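PDB 6B6K: purine nucleoside phosphorylase from Schistosoma mansoni, which catalyses the reversible phosphorolysis of purine nucleosides such as inosine and guanosine, releasing the free base and ribose 1-phosphate. Local coordinates for residues 200-205 with 219-224; 137-142 with 194-199. All coordinates share one frame; numbering follows the deposited sequence.

Contact 1 (200-205 with 219-224); sequences PTYESP and VGMSTV. With CVG (6-methylpyridazin-3-ol), chain I; DMS (dimethyl sulfoxide), chain C; DMS (dimethyl sulfoxide), chain H.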
loop_
_atom_site.group_PDB
_atom_site.type_symbol
_atom_site.label_atom_id
_atom_site.label_comp_id
_atom_site.label_asym_id
_atom_site.label_seq_id
_atom_site.Cartn_x
_atom_site.Cartn_y
_atom_site.Cartn_z
ATOM N N PRO A 200 11.723 5.089 -0.905
ATOM C CA PRO A 200 12.605 6.255 -0.917
ATOM C C PRO A 200 12.866 6.873 -2.293
ATOM O O PRO A 200 13.638 7.839 -2.358
ATOM C CB PRO A 200 13.907 5.676 -0.375
ATOM C CG PRO A 200 13.926 4.248 -0.918
ATOM C CD PRO A 200 12.480 3.831 -0.887
ATOM N N THR A 201 12.314 6.318 -3.376
ATOM C CA THR A 201 12.423 6.974 -4.676
ATOM C C THR A 201 11.559 8.235 -4.687
ATOM O O THR A 201 10.422 8.234 -4.200
ATOM C CB THR A 201 12.009 6.018 -5.806
ATOM O OG1 THR A 201 10.716 5.468 -5.542
ATOM C CG2 THR A 201 12.983 4.843 -5.921
ATOM N N TYR A 202 12.082 9.305 -5.313
ATOM C CA TYR A 202 11.231 10.460 -5.563
ATOM C C TYR A 202 10.054 10.017 -6.421
ATOM O O TYR A 202 10.166 9.094 -7.237
ATOM C CB TYR A 202 12.017 11.598 -6.251
ATOM C CG TYR A 202 13.111 12.198 -5.374
ATOM C CD1 TYR A 202 12.778 12.983 -4.261
ATOM C CD2 TYR A 202 14.447 11.934 -5.618
ATOM C CE1 TYR A 202 13.787 13.520 -3.428
ATOM C CE2 TYR A 202 15.441 12.451 -4.814
ATOM C CZ TYR A 202 15.107 13.226 -3.705
ATOM O OH TYR A 202 16.146 13.716 -2.919
ATOM N N GLU A 203 8.916 10.673 -6.250
ATOM C CA GLU A 203 7.791 10.336 -7.106
ATOM C C GLU A 203 8.171 10.518 -8.585
ATOM O O GLU A 203 8.867 11.465 -8.972
ATOM C CB GLU A 203 6.541 11.141 -6.693
ATOM C CG GLU A 203 6.407 12.506 -7.261
ATOM C CD GLU A 203 7.262 13.564 -6.600
ATOM O OE1 GLU A 203 7.989 13.309 -5.593
ATOM O OE2 GLU A 203 7.182 14.724 -7.082
ATOM N N SER A 204 7.711 9.580 -9.424
ATOM C CA SER A 204 8.024 9.628 -10.846
ATOM C C SER A 204 7.261 10.759 -11.536
ATOM O O SER A 204 6.276 11.271 -10.990
ATOM C CB SER A 204 7.633 8.305 -11.505
ATOM O OG SER A 204 6.216 8.171 -11.557
ATOM N N PRO A 205 7.690 11.152 -12.741
ATOM C CA PRO A 205 6.962 12.221 -13.456
ATOM C C PRO A 205 5.473 11.916 -13.610
ATOM O O PRO A 205 4.629 12.807 -13.417
ATOM C CB PRO A 205 7.690 12.316 -14.803
ATOM C CG PRO A 205 9.058 11.776 -14.545
ATOM C CD PRO A 205 8.933 10.762 -13.434
ATOM N N VAL A 219 4.285 16.882 -1.912
ATOM C CA VAL A 219 4.535 15.446 -1.720
ATOM C C VAL A 219 5.851 15.239 -0.953
ATOM O O VAL A 219 6.866 15.878 -1.249
ATOM C CB VAL A 219 4.526 14.686 -3.066
ATOM C CG1 VAL A 219 5.535 15.247 -4.047
ATOM C CG2 VAL A 219 4.746 13.178 -2.852
ATOM N N GLY A 220 5.831 14.338 0.043
ATOM C CA GLY A 220 7.050 14.016 0.778
ATOM C C GLY A 220 6.970 12.632 1.403
ATOM O O GLY A 220 5.945 11.937 1.308
ATOM N N MET A 221 8.062 12.253 2.087
ATOM C CA MET A 221 8.266 10.886 2.567
ATOM C C MET A 221 8.266 10.772 4.095
ATOM O O MET A 221 8.784 9.781 4.640
ATOM C CB MET A 221 9.600 10.329 2.030
ATOM C CG MET A 221 9.777 10.336 0.546
ATOM S SD MET A 221 11.486 9.814 0.107
ATOM C CE MET A 221 11.505 10.308 -1.607
ATOM N N SER A 222 7.745 11.766 4.803
ATOM C CA SER A 222 7.801 11.770 6.272
ATOM C C SER A 222 6.511 12.384 6.817
ATOM O O SER A 222 5.516 12.532 6.095
ATOM C CB SER A 222 9.038 12.549 6.761
ATOM O OG SER A 222 8.853 13.924 6.508
ATOM N N THR A 223 6.547 12.744 8.110
ATOM C CA THR A 223 5.574 13.607 8.784
ATOM C C THR A 223 4.243 12.936 9.122
ATOM O O THR A 223 3.805 12.961 10.286
ATOM C CB THR A 223 5.422 14.900 7.982
ATOM O OG1 THR A 223 6.686 15.571 7.956
ATOM C CG2 THR A 223 4.396 15.868 8.604
ATOM N N VAL A 224 3.561 12.358 8.133
ATOM C CA VAL A 224 2.229 11.796 8.397
ATOM C C VAL A 224 2.243 10.719 9.479
ATOM O O VAL A 224 1.340 10.723 10.333
ATOM C CB VAL A 224 1.575 11.362 7.068
ATOM C CG1 VAL A 224 0.357 10.490 7.290
ATOM C CG2 VAL A 224 1.244 12.578 6.199
HETATM C C4 CVG I . 10.843 14.872 -1.338
HETATM C C3 CVG I . 10.073 13.747 -1.276
HETATM C C2 CVG I . 9.221 13.378 -2.400
HETATM C C1 CVG I . 10.851 15.656 -2.537
HETATM O O CVG I . 8.411 12.226 -2.402
HETATM N N1 CVG I . 9.223 14.170 -3.540
HETATM N N CVG I . 10.045 15.321 -3.626
HETATM C C CVG I . 11.733 16.896 -2.592
HETATM S S DMS C . 14.835 14.053 0.763
HETATM O O DMS C . 15.353 14.680 -0.490
HETATM C C1 DMS C . 13.977 15.180 1.877
HETATM C C2 DMS C . 13.541 12.838 0.410
HETATM S S DMS H . 12.278 14.643 5.516
HETATM O O DMS H . 10.818 14.915 5.574
HETATM C C1 DMS H . 13.143 16.192 5.391
HETATM C C2 DMS H . 12.968 14.467 7.168
#
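The fragment 6-methylpyridazin-3-ol sits in what is probably the base pocket of this trimeric phosphorylase, where Met-221 reaches the loop of Tyr-202 and Glu-203. The methionine chain runs out fully extended beyond CG, and its methyl group ends against the loop backbone: CE lies 3.3 Å from Pro-200 O and 4.0 Å from Tyr-202 CD1. No hydrogen bond joins the two segments, and Pro-200 O, buried under that methyl, has no polar partner in the model. At the other end, Val-219 CG1 sits 3.5 Å from both OE1 and OE2 of Glu-203.

Segment 219-224 takes in the last two residues of strand 218-220, part of the mixed central sheet, and the loop after it; segment 200-205 runs against it. The chain of Glu-203 bends at chi2 (-78°) and brings OE1 to 2.5 Å from the fragment's N1, a very short approach; the fragment's O donates a weak hydrogen bond to the same OE1. Ser-247 and Ser-208 both hydrogen-bond OE2, which helps hold the carboxylate's rotation. Over Gly-220 the ring comes down to the backbone, its C3 being 3.7 Å from CA. The hydroxyl of Tyr-202 donates to a dimethyl sulfoxide, OH to O 2.7 Å.

Contact 2 (137-142 with 194-199); sequences HINFPG and YAFNGG. With CVG (6-methylpyridazin-3-ol), chain I.
Strands 137-139 and 194-196 run parallel, their axes 4.6 Å apart at closest and 12° from aligned, with Ile-138 reaching across through both its polar backbone atoms. Its N donates to Tyr-194 O at 2.9 Å, and its O accepts from Phe-196 N in a nearly straight bond (171° at the hydrogen). The CA of His-137 adds a CH...O contact to that same Tyr-194 O.

At the C-terminal ends of the strands the side chains take over. Pro-141, in the first turn of the short helix 140-143, sets its CG over one face of the Phe-196 ring, 4.0 Å from the centroid, a CH-pi contact. Asn-139 lies alongside this ring, pointing the same way, with OD1 at the ring edge 3.5 Å from CD2 and the amide and ring planes 30° apart. The same OD1 also caps the helix: Gly-142 N donates from above the carbonyl plane, at 3.0 Å. The ring of Phe-140 turns its edge to Phe-196 O, CD2 3.6 Å away, and takes Ile-138 CG2 over one face. That carbonyl oxygen of Phe-196 is buried and has no polar partner in the model.

The imidazole of His-137 turns from Tyr-194, and its ND1 is hydrogen-bonded to Tyr-168 OH. Helix 224-232 covers Asn-139, Tyr-194 and Phe-196 through Val-224, Pro-225 and Ile-228, while Met-210 of the third subunit packs on Ile-138 and Phe-140. Within the mixed central sheet, strand 189-196 is flanked by parallel neighbours, 131-139 and 218-220.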
loop_
_atom_site.group_PDB
_atom_site.type_symbol
_atom_site.label_atom_id
_atom_site.label_comp_id
_atom_site.label_asym_id
_atom_site.label_seq_id
_atom_site.Cartn_x
_atom_site.Cartn_y
_atom_site.Cartn_z
ATOM N N HIS A 137 -3.966 15.991 4.759
ATOM C CA HIS A 137 -3.072 15.043 4.067
ATOM C C HIS A 137 -3.821 13.953 3.282
ATOM O O HIS A 137 -5.009 13.682 3.500
ATOM C CB HIS A 137 -2.025 14.408 5.003
ATOM C CG HIS A 137 -2.584 13.489 6.059
ATOM N ND1 HIS A 137 -2.275 13.631 7.399
ATOM C CD2 HIS A 137 -3.364 12.384 5.971
ATOM C CE1 HIS A 137 -2.862 12.666 8.089
ATOM N NE2 HIS A 137 -3.531 11.902 7.250
ATOM N N ILE A 138 -3.098 13.338 2.347
ATOM C CA ILE A 138 -3.541 12.128 1.652
ATOM C C ILE A 138 -2.492 11.057 1.942
ATOM O O ILE A 138 -1.338 11.144 1.490
ATOM C CB ILE A 138 -3.753 12.346 0.153
ATOM C CG1 ILE A 138 -4.957 13.287 -0.038
ATOM C CG2 ILE A 138 -4.027 11.005 -0.574
ATOM C CD1 ILE A 138 -5.161 13.797 -1.420
ATOM N N ASN A 139 -2.906 10.030 2.682
ATOM C CA ASN A 139 -2.011 9.025 3.273
ATOM C C ASN A 139 -2.091 7.732 2.462
ATOM O O ASN A 139 -2.847 6.820 2.788
ATOM C CB ASN A 139 -2.476 8.831 4.713
ATOM C CG ASN A 139 -1.636 7.847 5.518
ATOM O OD1 ASN A 139 -0.574 7.369 5.091
ATOM N ND2 ASN A 139 -2.152 7.508 6.709
ATOM N N PHE A 140 -1.264 7.624 1.412
ATOM C CA PHE A 140 -1.326 6.435 0.566
ATOM C C PHE A 140 -0.957 5.173 1.330
ATOM O O PHE A 140 -1.665 4.159 1.165
ATOM C CB PHE A 140 -0.472 6.625 -0.701
ATOM C CG PHE A 140 -1.055 7.643 -1.671
ATOM C CD1 PHE A 140 -2.151 7.319 -2.430
ATOM C CD2 PHE A 140 -0.509 8.906 -1.788
ATOM C CE1 PHE A 140 -2.713 8.238 -3.303
ATOM C CE2 PHE A 140 -1.074 9.842 -2.663
ATOM C CZ PHE A 140 -2.165 9.501 -3.418
ATOM N N PRO A 141 0.067 5.168 2.196
ATOM C CA PRO A 141 0.291 3.971 3.028
ATOM C C PRO A 141 -0.914 3.600 3.879
ATOM O O PRO A 141 -1.253 2.414 3.998
ATOM C CB PRO A 141 1.550 4.328 3.849
ATOM C CG PRO A 141 2.287 5.355 2.957
ATOM C CD PRO A 141 1.145 6.162 2.342
ATOM N N GLY A 142 -1.591 4.575 4.482
ATOM C CA GLY A 142 -2.739 4.248 5.316
ATOM C C GLY A 142 -3.904 3.645 4.546
ATOM O O GLY A 142 -4.539 2.665 4.997
ATOM N N TYR A 194 -0.784 17.737 1.956
ATOM C CA TYR A 194 0.442 16.936 1.830
ATOM C C TYR A 194 0.134 15.489 1.464
ATOM O O TYR A 194 -0.613 14.811 2.179
ATOM C CB TYR A 194 1.185 16.969 3.163
ATOM C CG TYR A 194 2.521 16.234 3.285
ATOM C CD1 TYR A 194 3.715 16.932 3.204
ATOM C CD2 TYR A 194 2.577 14.871 3.587
ATOM C CE1 TYR A 194 4.939 16.293 3.358
ATOM C CE2 TYR A 194 3.812 14.219 3.749
ATOM C CZ TYR A 194 4.984 14.940 3.645
ATOM O OH TYR A 194 6.183 14.287 3.813
ATOM N N ALA A 195 0.742 15.010 0.368
ATOM C CA ALA A 195 0.666 13.597 -0.017
ATOM C C ALA A 195 1.863 12.870 0.571
ATOM O O ALA A 195 3.005 13.276 0.344
ATOM C CB ALA A 195 0.720 13.417 -1.530
ATOM N N PHE A 196 1.596 11.761 1.278
ATOM C CA PHE A 196 2.650 10.895 1.830
ATOM C C PHE A 196 3.011 9.829 0.780
ATOM O O PHE A 196 2.222 8.910 0.520
ATOM C CB PHE A 196 2.160 10.279 3.139
ATOM C CG PHE A 196 3.160 9.369 3.848
ATOM C CD1 PHE A 196 4.537 9.437 3.626
ATOM C CD2 PHE A 196 2.696 8.440 4.785
ATOM C CE1 PHE A 196 5.422 8.580 4.313
ATOM C CE2 PHE A 196 3.569 7.591 5.444
ATOM C CZ PHE A 196 4.939 7.645 5.215
ATOM N N ASN A 197 4.207 9.979 0.162
ATOM C CA ASN A 197 4.868 8.970 -0.680
ATOM C C ASN A 197 5.797 8.156 0.223
ATOM O O ASN A 197 6.746 8.701 0.792
ATOM C CB ASN A 197 5.684 9.685 -1.765
ATOM C CG ASN A 197 6.647 8.756 -2.531
ATOM O OD1 ASN A 197 6.420 7.550 -2.661
ATOM N ND2 ASN A 197 7.768 9.351 -3.024
ATOM N N GLY A 198 5.518 6.850 0.375
ATOM C CA GLY A 198 6.343 6.036 1.259
ATOM C C GLY A 198 7.839 6.124 0.966
ATOM O O GLY A 198 8.671 6.092 1.882
ATOM N N GLY A 199 8.209 6.237 -0.291
ATOM C CA GLY A 199 9.625 6.380 -0.661
ATOM C C GLY A 199 10.400 5.055 -0.688
ATOM O O GLY A 199 9.795 3.971 -0.547
HETATM C C4 CVG I . 10.843 14.872 -1.338
HETATM C C3 CVG I . 10.073 13.747 -1.276
HETATM C C2 CVG I . 9.221 13.378 -2.400
HETATM C C1 CVG I . 10.851 15.656 -2.537
HETATM O O CVG I . 8.411 12.226 -2.402
HETATM N N1 CVG I . 9.223 14.170 -3.540
HETATM N N CVG I . 10.045 15.321 -3.626
HETATM C C CVG I . 11.733 16.896 -2.592
#

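In the fold
The two contacts, with centres about 8 Å apart, meet through adjacent strands of one sheet: Gly-220 O of contact 1 lies 2.9 Å from Asn-197 N of contact 2, a probable hydrogen bond. Tyr-194 OH, which accepts from Ser-222 N, adds a second tie. Both contacts reach the fragment. Asn-197 ND2 donates to its O at 3.0 Å in a nearly straight bond and also to Thr-201 O, so the asparagine links the fragment to the loop carrying Glu-203. Both also lie at subunit interfaces: Ser-204 OG bonds His-137 O of the second subunit, and the matching bond reaches His-137 here from the third, tying the loop of one subunit to the C-terminal end of strand 131-139 in the next.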